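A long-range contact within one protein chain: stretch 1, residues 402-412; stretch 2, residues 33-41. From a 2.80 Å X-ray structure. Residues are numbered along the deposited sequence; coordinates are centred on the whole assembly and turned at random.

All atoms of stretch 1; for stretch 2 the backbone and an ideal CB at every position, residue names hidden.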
# COMPACT_ATOMS: atom_id res chain seq x y z
N VAL A 402 5.34 -14.54 -5.19
CA VAL A 402 5.53 -15.76 -4.40
C VAL A 402 4.61 -16.80 -4.98
O VAL A 402 3.39 -16.63 -4.95
CB VAL A 402 5.27 -15.55 -2.89
CG1 VAL A 402 5.68 -16.77 -2.08
CG2 VAL A 402 5.98 -14.30 -2.36
N PHE A 403 5.18 -17.89 -5.53
CA PHE A 403 4.39 -19.00 -6.06
C PHE A 403 4.41 -20.15 -5.08
O PHE A 403 5.44 -20.42 -4.44
CB PHE A 403 4.93 -19.46 -7.40
CG PHE A 403 4.74 -18.46 -8.50
CD1 PHE A 403 5.55 -17.34 -8.59
CD2 PHE A 403 3.79 -18.68 -9.50
CE1 PHE A 403 5.39 -16.43 -9.64
CE2 PHE A 403 3.64 -17.78 -10.55
CZ PHE A 403 4.43 -16.65 -10.60
N ASN A 404 3.28 -20.82 -4.93
CA ASN A 404 3.13 -21.96 -4.05
C ASN A 404 3.27 -21.55 -2.55
O ASN A 404 3.66 -22.37 -1.71
CB ASN A 404 4.13 -23.07 -4.45
CG ASN A 404 3.67 -24.47 -4.20
OD1 ASN A 404 2.46 -24.76 -4.11
ND2 ASN A 404 4.61 -25.39 -4.09
N TRP A 405 2.89 -20.29 -2.21
CA TRP A 405 2.84 -19.75 -0.83
C TRP A 405 1.94 -20.62 0.08
O TRP A 405 2.19 -20.72 1.27
CB TRP A 405 2.32 -18.30 -0.83
CG TRP A 405 1.00 -18.09 -1.51
CD1 TRP A 405 0.80 -17.85 -2.84
CD2 TRP A 405 -0.30 -18.24 -0.93
NE1 TRP A 405 -0.55 -17.80 -3.11
CE2 TRP A 405 -1.24 -18.05 -1.96
CE3 TRP A 405 -0.76 -18.53 0.36
CZ2 TRP A 405 -2.62 -18.11 -1.73
CZ3 TRP A 405 -2.12 -18.62 0.59
CH2 TRP A 405 -3.03 -18.41 -0.45
N GLU A 406 0.89 -21.24 -0.51
CA GLU A 406 -0.07 -22.14 0.15
C GLU A 406 0.63 -23.33 0.88
O GLU A 406 0.10 -23.81 1.88
CB GLU A 406 -1.05 -22.73 -0.89
CG GLU A 406 -1.89 -21.69 -1.63
CD GLU A 406 -1.52 -21.40 -3.09
OE1 GLU A 406 -0.31 -21.32 -3.40
OE2 GLU A 406 -2.45 -21.19 -3.90
N SER A 407 1.80 -23.80 0.36
CA SER A 407 2.59 -24.91 0.91
C SER A 407 2.98 -24.76 2.35
O SER A 407 3.16 -25.77 3.01
CB SER A 407 3.89 -25.07 0.12
OG SER A 407 3.62 -25.27 -1.25
N LEU A 408 3.15 -23.52 2.85
CA LEU A 408 3.57 -23.28 4.23
C LEU A 408 2.80 -24.09 5.28
O LEU A 408 3.41 -24.51 6.27
CB LEU A 408 3.47 -21.79 4.57
CG LEU A 408 4.51 -20.87 3.91
CD1 LEU A 408 4.23 -19.45 4.25
CD2 LEU A 408 5.93 -21.22 4.33
N TYR A 409 1.50 -24.36 5.05
CA TYR A 409 0.67 -25.13 5.98
C TYR A 409 0.45 -26.60 5.52
O TYR A 409 -0.49 -27.24 5.99
CB TYR A 409 -0.66 -24.40 6.17
CG TYR A 409 -0.48 -23.00 6.73
CD1 TYR A 409 0.01 -22.81 8.02
CD2 TYR A 409 -0.73 -21.88 5.96
CE1 TYR A 409 0.22 -21.53 8.53
CE2 TYR A 409 -0.56 -20.60 6.47
CZ TYR A 409 -0.06 -20.42 7.75
OH TYR A 409 0.15 -19.15 8.23
N ASP A 410 1.36 -27.15 4.65
CA ASP A 410 1.30 -28.54 4.16
C ASP A 410 1.39 -29.53 5.28
O ASP A 410 0.51 -30.38 5.44
CB ASP A 410 2.50 -28.87 3.20
CG ASP A 410 2.30 -28.62 1.72
OD1 ASP A 410 1.15 -28.30 1.31
OD2 ASP A 410 3.28 -28.81 0.95
N ASN A 411 2.48 -29.44 6.06
CA ASN A 411 2.80 -30.39 7.13
C ASN A 411 2.29 -29.90 8.54
O ASN A 411 2.84 -30.32 9.56
CB ASN A 411 4.32 -30.67 7.14
CG ASN A 411 4.91 -30.94 5.75
OD1 ASN A 411 5.84 -30.26 5.30
ND2 ASN A 411 4.38 -31.92 5.02
N ASP A 412 1.21 -29.09 8.57
CA ASP A 412 0.56 -28.60 9.79
C ASP A 412 -0.86 -29.14 9.84
O ASP A 412 -1.47 -29.32 8.78
CB ASP A 412 0.54 -27.06 9.81
CG ASP A 412 1.90 -26.40 9.94
OD1 ASP A 412 2.88 -26.92 9.35
OD2 ASP A 412 1.97 -25.34 10.58
N UNK A 33 12.79 -18.55 4.10
CA UNK A 33 11.75 -19.21 3.29
C UNK A 33 11.89 -20.74 3.19
O UNK A 33 13.00 -21.30 3.17
CB UNK A 33 11.77 -18.62 1.88
N UNK A 34 10.70 -21.39 3.09
CA UNK A 34 10.45 -22.83 2.95
C UNK A 34 10.86 -23.25 1.55
O UNK A 34 10.63 -22.49 0.62
CB UNK A 34 8.98 -23.17 3.22
N UNK A 35 11.50 -24.40 1.40
CA UNK A 35 11.98 -24.88 0.09
C UNK A 35 10.85 -25.09 -0.99
O UNK A 35 11.16 -25.02 -2.18
CB UNK A 35 12.72 -26.20 0.30
N UNK A 36 9.58 -25.33 -0.60
CA UNK A 36 8.49 -25.49 -1.58
C UNK A 36 7.93 -24.10 -2.05
O UNK A 36 7.11 -24.05 -2.99
CB UNK A 36 7.37 -26.33 -0.97
N UNK A 37 8.33 -22.99 -1.39
CA UNK A 37 7.86 -21.66 -1.73
C UNK A 37 8.85 -21.02 -2.71
O UNK A 37 10.02 -20.86 -2.37
CB UNK A 37 7.69 -20.80 -0.47
N UNK A 38 8.39 -20.67 -3.93
CA UNK A 38 9.22 -20.05 -4.96
C UNK A 38 9.00 -18.56 -4.95
O UNK A 38 7.88 -18.11 -5.19
CB UNK A 38 8.91 -20.63 -6.34
N UNK A 39 10.06 -17.79 -4.63
CA UNK A 39 10.03 -16.32 -4.56
C UNK A 39 10.80 -15.78 -5.75
O UNK A 39 11.88 -16.28 -6.07
CB UNK A 39 10.62 -15.80 -3.25
N UNK A 40 10.26 -14.73 -6.38
CA UNK A 40 10.86 -14.11 -7.55
C UNK A 40 10.90 -12.62 -7.44
O UNK A 40 9.99 -12.04 -6.86
CB UNK A 40 10.10 -14.51 -8.82
N UNK A 41 11.88 -12.00 -8.09
CA UNK A 41 11.94 -10.55 -8.25
C UNK A 41 11.16 -10.25 -9.53
O UNK A 41 11.53 -10.80 -10.56
CB UNK A 41 13.38 -10.03 -8.32

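Position 33 has nothing of stretch 1 within 5.5 Å of its ideal CB, which points sideways, so the contact leaves the choice open. Gln33 does not touch stretch 1.

At position 34, CA-to-CB points toward stretch 1, and the ideal CB lies 3.8 Å from CD2 of Leu408. Ser407 and, farther off in another direction, the polar side chains of Asp410 and Asn411 also border this position. A short apolar residue could meet Leu408, but a long side chain with an apolar base and a polar tip would suit both. It is Tyr34: its CB packs 3.7 Å from CD2 of Leu408, its CE2 lies 3.5 Å from O of Ser407, and its OH reaches the neighbourhood of Asn411.

Position 35 points away from stretch 1, within a type I turn from 34 to 37, and many residues would serve. Trp35 makes no contact with stretch 1.

Position 36 points toward stretch 1, its ideal CB 3.9 Å from CB of Ser407 and 5.2 Å from OD2 of Asp410. The carboxylate favours a basic side chain, Lys or Arg, with an aliphatic stem to pass Ser407. In Lys36 the extended chain brings NZ 3.2 Å from OD2 of Asp410 in a salt bridge. NZ also donates to OH of Tyr34 at 3.0 Å. The backbone contributes too: ND2 of Asn404 donates to O of Lys36 at 3.0 Å.

Position 37 points sideways, with CG1 of Val402 4.8 Å from the ideal CB and Leu408 also nearby. A compact aliphatic residue, Val or Ile, would suit. In Val37, CG1 meets CG1 of Val402 at 3.3 Å, while CG2 lies 4.0 Å from CD2 of Leu408.

Position 38 pairs with Phe403 in an antiparallel bridge. Its N donates to O of Phe403 at 3.0 Å, and its O accepts from N of Phe403 at 2.7 Å. The side chain shares a sheet face with Phe403, where apolar or aromatic residues suit. Phe38 places its CB 4.3 Å from CB of Phe403, and its ring extends to put CE2 4.2 Å from ND2 of Asn404.

Position 39 opposes Val402 in a non-hydrogen-bonded pair, on that residue's face; a beta-branched residue would suit the strand. CG2 of Val39 lies 4.3 Å from CG1 of Val402.

At position 40 the ideal CB is 5.2 Å from CE1 of Phe403, so a large apolar or aromatic side chain could reach that ring. Tyr40 does, its CE1 3.5 Å from CD1 of Phe403, with the ring planes at 77°.

Position 41 is out of reach of stretch 1, which sets no preference; the residue is Lys41.

Stretch 2, residues 33-41: QYWKVFVYK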
# COMPACT_ATOMS: atom_id res chain seq x y z
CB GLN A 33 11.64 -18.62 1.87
CG GLN A 33 12.94 -18.54 1.08
CD GLN A 33 12.79 -18.87 -0.37
OE1 GLN A 33 11.80 -19.46 -0.79
NE2 GLN A 33 13.76 -18.47 -1.18
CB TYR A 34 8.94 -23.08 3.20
CG TYR A 34 8.43 -24.51 3.15
CD1 TYR A 34 9.10 -25.54 3.79
CD2 TYR A 34 7.17 -24.80 2.62
CE1 TYR A 34 8.58 -26.84 3.83
CE2 TYR A 34 6.63 -26.08 2.67
CZ TYR A 34 7.34 -27.10 3.27
OH TYR A 34 6.78 -28.36 3.31
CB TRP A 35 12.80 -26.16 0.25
CG TRP A 35 12.02 -27.35 0.75
CD1 TRP A 35 11.76 -27.69 2.04
CD2 TRP A 35 11.49 -28.40 -0.06
NE1 TRP A 35 11.06 -28.87 2.09
CE2 TRP A 35 10.89 -29.33 0.81
CE3 TRP A 35 11.41 -28.61 -1.44
CZ2 TRP A 35 10.25 -30.48 0.35
CZ3 TRP A 35 10.78 -29.75 -1.90
CH2 TRP A 35 10.22 -30.68 -1.01
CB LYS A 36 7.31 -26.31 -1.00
CG LYS A 36 7.63 -27.75 -0.60
CD LYS A 36 6.32 -28.51 -0.28
CE LYS A 36 6.50 -29.99 -0.03
NZ LYS A 36 5.99 -30.40 1.30
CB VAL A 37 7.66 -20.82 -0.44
CG1 VAL A 37 7.36 -19.35 -0.76
CG2 VAL A 37 6.53 -21.41 0.41
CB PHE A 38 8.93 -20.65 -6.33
CG PHE A 38 9.12 -22.14 -6.32
CD1 PHE A 38 10.40 -22.69 -6.38
CD2 PHE A 38 8.05 -23.00 -6.10
CE1 PHE A 38 10.59 -24.08 -6.31
CE2 PHE A 38 8.24 -24.39 -6.03
CZ PHE A 38 9.51 -24.91 -6.12
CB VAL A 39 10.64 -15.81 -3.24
CG1 VAL A 39 10.56 -14.29 -3.16
CG2 VAL A 39 9.97 -16.44 -2.03
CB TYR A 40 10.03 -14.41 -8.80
CG TYR A 40 9.94 -15.86 -9.19
CD1 TYR A 40 9.00 -16.70 -8.60
CD2 TYR A 40 10.72 -16.38 -10.21
CE1 TYR A 40 8.91 -18.05 -8.96
CE2 TYR A 40 10.62 -17.71 -10.60
CZ TYR A 40 9.71 -18.55 -9.97
OH TYR A 40 9.62 -19.87 -10.32
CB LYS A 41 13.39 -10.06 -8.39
CG LYS A 41 14.27 -10.20 -7.19
CD LYS A 41 15.73 -9.85 -7.55
CE LYS A 41 16.58 -9.51 -6.33
NZ LYS A 41 17.93 -10.15 -6.39
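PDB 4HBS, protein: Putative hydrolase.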